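Local coordinates for protein NS2 (Infectious salmon anemia virus, PDB 5WCO) that probably serves as the viral matrix protein, self-polymerizing into a layer that associates with the membrane of the orthomyxovirus particle, at residues D123-R126 and N127-E131; E187-E190 and K191-A195. All coordinates share one frame; numbering follows the deposited sequence.

In the fold
Both contacts lie within single helices, between residues three to five apart, in a chain of helices and loops with no strand. Contact 1 comes first along the sequence, on helix 115-131, where helices 23-30, 55-66 and 90-99 gather round it. Contact 2 follows on helix 183-198, against helices 142-149, 163-178 and 205-215. The two sets of neighbours have no helix in common. The contacts' centres lie about 31 Å apart and their nearest atoms about 19 Å apart, without touching. Contact 1 lies deeper, contact 2 nearer the outside. The protein thus packs two separate groups of helices, consistent with a matrix protein built from N- and C-terminal helical parts.

Contact 1 (D123-R126 and N127-E131); sequences DHIR and NWLKE
I125 overlaps L129 one helical turn further on, CG2 of I125 lying 4.1 Å from CD1 of L129 as the two apolar side chains cross obliquely. The I125 branch that touches, CG2, stands opposite the backbone N, while CG1 lies beside that N. Along the backbone, the amide N of L129 reaches O of I125 at 2.7 Å with an almost straight N-H...O angle of 171°. With N127 to D123, W128 to H124 and K130 to R126, it makes four successive i to i+4 bonds of an alpha-helix near the C-terminal end of helix 115-131. The inward side of this helix meets three others: H124 and W128 pack on helix 90-99, I125, W128 and L129 on helix 55-66, and L129 also on W26 of helix 23-30. CB of W128 sits 3.3 Å from O of I125. N127 N closes on D123 O at 3.0 Å, from above that carbonyl's plane, and ND2 of N127 approaches the H124 ring obliquely, 4.5 Å from ND1 of H124. R126 bends at its second and third torsions; its NH1 forms a salt bridge to E23, and its guanidinium makes a cation-pi contact with W26.

Contact 2 (E187-E190 and K191-A195); sequences ENLE and KAIVA
With chi1 at -70° and chi2 at 164°, I193 sets CG1 beside its own backbone N and sends CD1 onward to L189, whose CG lies 4.2 Å away. L189 has CG opposite its backbone N (chi1 -173°), and the two branched side chains meet one turn apart. The first of the I193 torsions brings CG1 to 3.3 Å from O of L189, the carbonyl that accepts the amide N of I193 at 2.8 Å. V194 repeats the pattern on the next residue: its CG2, beside the backbone N, comes within 3.2 Å of O of E190, and that oxygen takes the V194 N-H at 3.1 Å. Four consecutive i to i+4 bonds, from K191, A192, I193 and V194 back to E187, N188, L189 and E190, mark this as regular alpha-helix in the middle of helix 183-198. Its apolar side packs against neighbouring helices: L189 rests on M176 and A192 on M169 of helix 163-178, while I193 is held among L170, W145 and L215. K191 starts alongside the preceding turn, CG 3.3 Å from O of E187, and then its extended chain leads away. E190, extended beyond CG, carries its carboxylate to helix 163-178, where OE2 forms a salt bridge with NE of R173, and its side chain also touches W145 of helix 142-149.

Contact 1 (D123-R126 and N127-E131)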
loop_
_atom_site.group_PDB
_atom_site.type_symbol
_atom_site.label_atom_id
_atom_site.label_comp_id
_atom_site.label_asym_id
_atom_site.label_seq_id
_atom_site.Cartn_x
_atom_site.Cartn_y
_atom_site.Cartn_z
ATOM N N ASP A 123 13.192 10.845 6.266
ATOM C CA ASP A 123 13.451 9.423 6.434
ATOM C C ASP A 123 12.480 8.775 7.418
ATOM O O ASP A 123 12.121 7.619 7.257
ATOM C CB ASP A 123 14.898 9.190 6.866
ATOM C CG ASP A 123 15.889 9.747 5.874
ATOM O OD1 ASP A 123 15.554 9.800 4.661
ATOM O OD2 ASP A 123 17.002 10.131 6.314
ATOM N N HIS A 124 12.043 9.516 8.429
ATOM C CA HIS A 124 11.042 8.953 9.333
ATOM C C HIS A 124 9.723 8.656 8.620
ATOM O O HIS A 124 9.200 7.539 8.702
ATOM C CB HIS A 124 10.754 9.861 10.523
ATOM C CG HIS A 124 9.826 9.236 11.514
ATOM N ND1 HIS A 124 10.214 8.214 12.352
ATOM C CD2 HIS A 124 8.513 9.457 11.767
ATOM C CE1 HIS A 124 9.190 7.840 13.095
ATOM N NE2 HIS A 124 8.147 8.580 12.762
ATOM N N ILE A 125 9.196 9.669 7.930
ATOM C CA ILE A 125 7.900 9.576 7.257
ATOM C C ILE A 125 7.928 8.517 6.157
ATOM O O ILE A 125 7.022 7.691 6.052
ATOM C CB ILE A 125 7.474 10.929 6.643
ATOM C CG1 ILE A 125 7.405 12.014 7.724
ATOM C CG2 ILE A 125 6.161 10.768 5.890
ATOM C CD1 ILE A 125 6.365 11.747 8.809
ATOM N N ARG A 126 8.992 8.554 5.353
ATOM C CA ARG A 126 9.212 7.578 4.283
ATOM C C ARG A 126 9.212 6.172 4.853
ATOM O O ARG A 126 8.479 5.297 4.384
ATOM C CB ARG A 126 10.522 7.880 3.575
ATOM C CG ARG A 126 11.004 6.794 2.640
ATOM C CD ARG A 126 11.534 7.421 1.353
ATOM N NE ARG A 126 12.333 8.612 1.618
ATOM C CZ ARG A 126 12.566 9.564 0.727
ATOM N NH1 ARG A 126 12.047 9.460 -0.497
ATOM N NH2 ARG A 126 13.307 10.615 1.069
ATOM N N ASN A 127 10.002 5.977 5.903
ATOM C CA ASN A 127 10.065 4.689 6.570
ATOM C C ASN A 127 8.708 4.294 7.160
ATOM O O ASN A 127 8.302 3.119 7.120
ATOM C CB ASN A 127 11.187 4.688 7.615
ATOM C CG ASN A 127 10.872 3.826 8.808
ATOM O OD1 ASN A 127 10.967 2.588 8.745
ATOM N ND2 ASN A 127 10.488 4.476 9.925
ATOM N N TRP A 128 7.987 5.284 7.675
ATOM C CA TRP A 128 6.674 5.033 8.250
ATOM C C TRP A 128 5.694 4.577 7.165
ATOM O O TRP A 128 4.972 3.585 7.331
ATOM C CB TRP A 128 6.148 6.287 8.951
ATOM C CG TRP A 128 4.826 6.070 9.598
ATOM C CD1 TRP A 128 4.603 5.559 10.824
ATOM C CD2 TRP A 128 3.543 6.346 9.031
ATOM N NE1 TRP A 128 3.259 5.492 11.074
ATOM C CE2 TRP A 128 2.580 5.971 9.987
ATOM C CE3 TRP A 128 3.112 6.866 7.811
ATOM C CZ2 TRP A 128 1.211 6.116 9.771
ATOM C CZ3 TRP A 128 1.746 7.002 7.583
ATOM C CH2 TRP A 128 0.814 6.631 8.563
ATOM N N LEU A 129 5.683 5.318 6.055
ATOM C CA LEU A 129 4.873 4.970 4.893
ATOM C C LEU A 129 5.157 3.542 4.415
ATOM O O LEU A 129 4.235 2.767 4.170
ATOM C CB LEU A 129 5.100 5.985 3.762
ATOM C CG LEU A 129 4.310 7.280 3.952
ATOM C CD1 LEU A 129 4.677 8.330 2.913
ATOM C CD2 LEU A 129 2.795 7.010 3.954
ATOM N N LYS A 130 6.441 3.198 4.326
ATOM C CA LYS A 130 6.879 1.931 3.743
ATOM C C LYS A 130 6.637 0.707 4.627
ATOM O O LYS A 130 6.445 -0.392 4.111
ATOM C CB LYS A 130 8.361 2.002 3.378
ATOM C CG LYS A 130 8.849 0.845 2.538
ATOM C CD LYS A 130 10.271 0.481 2.885
ATOM C CE LYS A 130 10.938 -0.279 1.758
ATOM N NZ LYS A 130 11.346 0.644 0.659
ATOM N N GLU A 131 6.628 0.875 5.948
ATOM C CA GLU A 131 6.615 -0.308 6.813
ATOM C C GLU A 131 5.659 -0.335 8.012
ATOM O O GLU A 131 5.742 -1.241 8.832
ATOM C CB GLU A 131 8.057 -0.687 7.220
ATOM C CG GLU A 131 8.689 -1.712 6.241
ATOM C CD GLU A 131 10.212 -1.665 6.169
ATOM O OE1 GLU A 131 10.859 -1.400 7.207
ATOM O OE2 GLU A 131 10.759 -1.912 5.065
#

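Contact 2 (E187-E190 and K191-A195)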
loop_
_atom_site.group_PDB
_atom_site.type_symbol
_atom_site.label_atom_id
_atom_site.label_comp_id
_atom_site.label_asym_id
_atom_site.label_seq_id
_atom_site.Cartn_x
_atom_site.Cartn_y
_atom_site.Cartn_z
ATOM N N GLU A 187 -9.031 -19.095 4.953
ATOM C CA GLU A 187 -7.601 -18.974 5.222
ATOM C C GLU A 187 -6.797 -20.263 5.046
ATOM O O GLU A 187 -5.708 -20.226 4.465
ATOM C CB GLU A 187 -7.358 -18.349 6.583
ATOM C CG GLU A 187 -7.237 -16.834 6.474
ATOM C CD GLU A 187 -7.814 -16.087 7.667
ATOM O OE1 GLU A 187 -7.980 -14.846 7.559
ATOM O OE2 GLU A 187 -8.119 -16.742 8.696
ATOM N N ASN A 188 -7.326 -21.392 5.523
ATOM C CA ASN A 188 -6.722 -22.695 5.235
ATOM C C ASN A 188 -6.414 -22.837 3.734
ATOM O O ASN A 188 -5.244 -23.006 3.330
ATOM C CB ASN A 188 -7.632 -23.852 5.688
ATOM C CG ASN A 188 -7.635 -24.054 7.198
ATOM O OD1 ASN A 188 -6.632 -23.805 7.872
ATOM N ND2 ASN A 188 -8.770 -24.507 7.737
ATOM N N LEU A 189 -7.468 -22.729 2.924
ATOM C CA LEU A 189 -7.346 -22.801 1.473
ATOM C C LEU A 189 -6.261 -21.868 0.923
ATOM O O LEU A 189 -5.444 -22.298 0.083
ATOM C CB LEU A 189 -8.709 -22.557 0.797
ATOM C CG LEU A 189 -8.852 -22.749 -0.720
ATOM C CD1 LEU A 189 -8.100 -23.971 -1.180
ATOM C CD2 LEU A 189 -10.306 -22.873 -1.135
ATOM N N GLU A 190 -6.227 -20.618 1.406
ATOM C CA GLU A 190 -5.180 -19.652 1.018
ATOM C C GLU A 190 -3.772 -20.114 1.386
ATOM O O GLU A 190 -2.823 -19.924 0.617
ATOM C CB GLU A 190 -5.452 -18.254 1.590
ATOM C CG GLU A 190 -6.775 -17.612 1.101
ATOM C CD GLU A 190 -7.205 -16.390 1.934
ATOM O OE1 GLU A 190 -6.452 -16.009 2.869
ATOM O OE2 GLU A 190 -8.297 -15.818 1.663
ATOM N N LYS A 191 -3.626 -20.711 2.561
ATOM C CA LYS A 191 -2.349 -21.317 2.929
ATOM C C LYS A 191 -1.970 -22.458 1.946
ATOM O O LYS A 191 -0.879 -22.460 1.362
ATOM C CB LYS A 191 -2.410 -21.819 4.376
ATOM C CG LYS A 191 -2.600 -20.720 5.426
ATOM C CD LYS A 191 -2.551 -21.301 6.842
ATOM C CE LYS A 191 -2.414 -20.237 7.930
ATOM N NZ LYS A 191 -2.458 -20.890 9.274
ATOM N N ALA A 192 -2.888 -23.408 1.755
ATOM C CA ALA A 192 -2.729 -24.456 0.749
ATOM C C ALA A 192 -2.321 -23.928 -0.640
ATOM O O ALA A 192 -1.389 -24.465 -1.254
ATOM C CB ALA A 192 -3.994 -25.302 0.651
ATOM N N ILE A 193 -3.008 -22.888 -1.128
ATOM C CA ILE A 193 -2.703 -22.320 -2.449
ATOM C C ILE A 193 -1.258 -21.826 -2.511
ATOM O O ILE A 193 -0.505 -22.151 -3.446
ATOM C CB ILE A 193 -3.658 -21.149 -2.829
ATOM C CG1 ILE A 193 -5.070 -21.664 -3.104
ATOM C CG2 ILE A 193 -3.127 -20.344 -4.036
ATOM C CD1 ILE A 193 -6.120 -20.560 -3.102
ATOM N N VAL A 194 -0.870 -21.027 -1.520
ATOM C CA VAL A 194 0.497 -20.524 -1.454
ATOM C C VAL A 194 1.477 -21.708 -1.334
ATOM O O VAL A 194 2.605 -21.678 -1.852
ATOM C CB VAL A 194 0.670 -19.510 -0.294
ATOM C CG1 VAL A 194 2.135 -19.079 -0.157
ATOM C CG2 VAL A 194 -0.233 -18.320 -0.515
ATOM N N ALA A 195 1.027 -22.761 -0.660
ATOM C CA ALA A 195 1.849 -23.944 -0.531
ATOM C C ALA A 195 2.055 -24.541 -1.922
ATOM O O ALA A 195 3.180 -24.790 -2.344
ATOM C CB ALA A 195 1.198 -24.950 0.419
#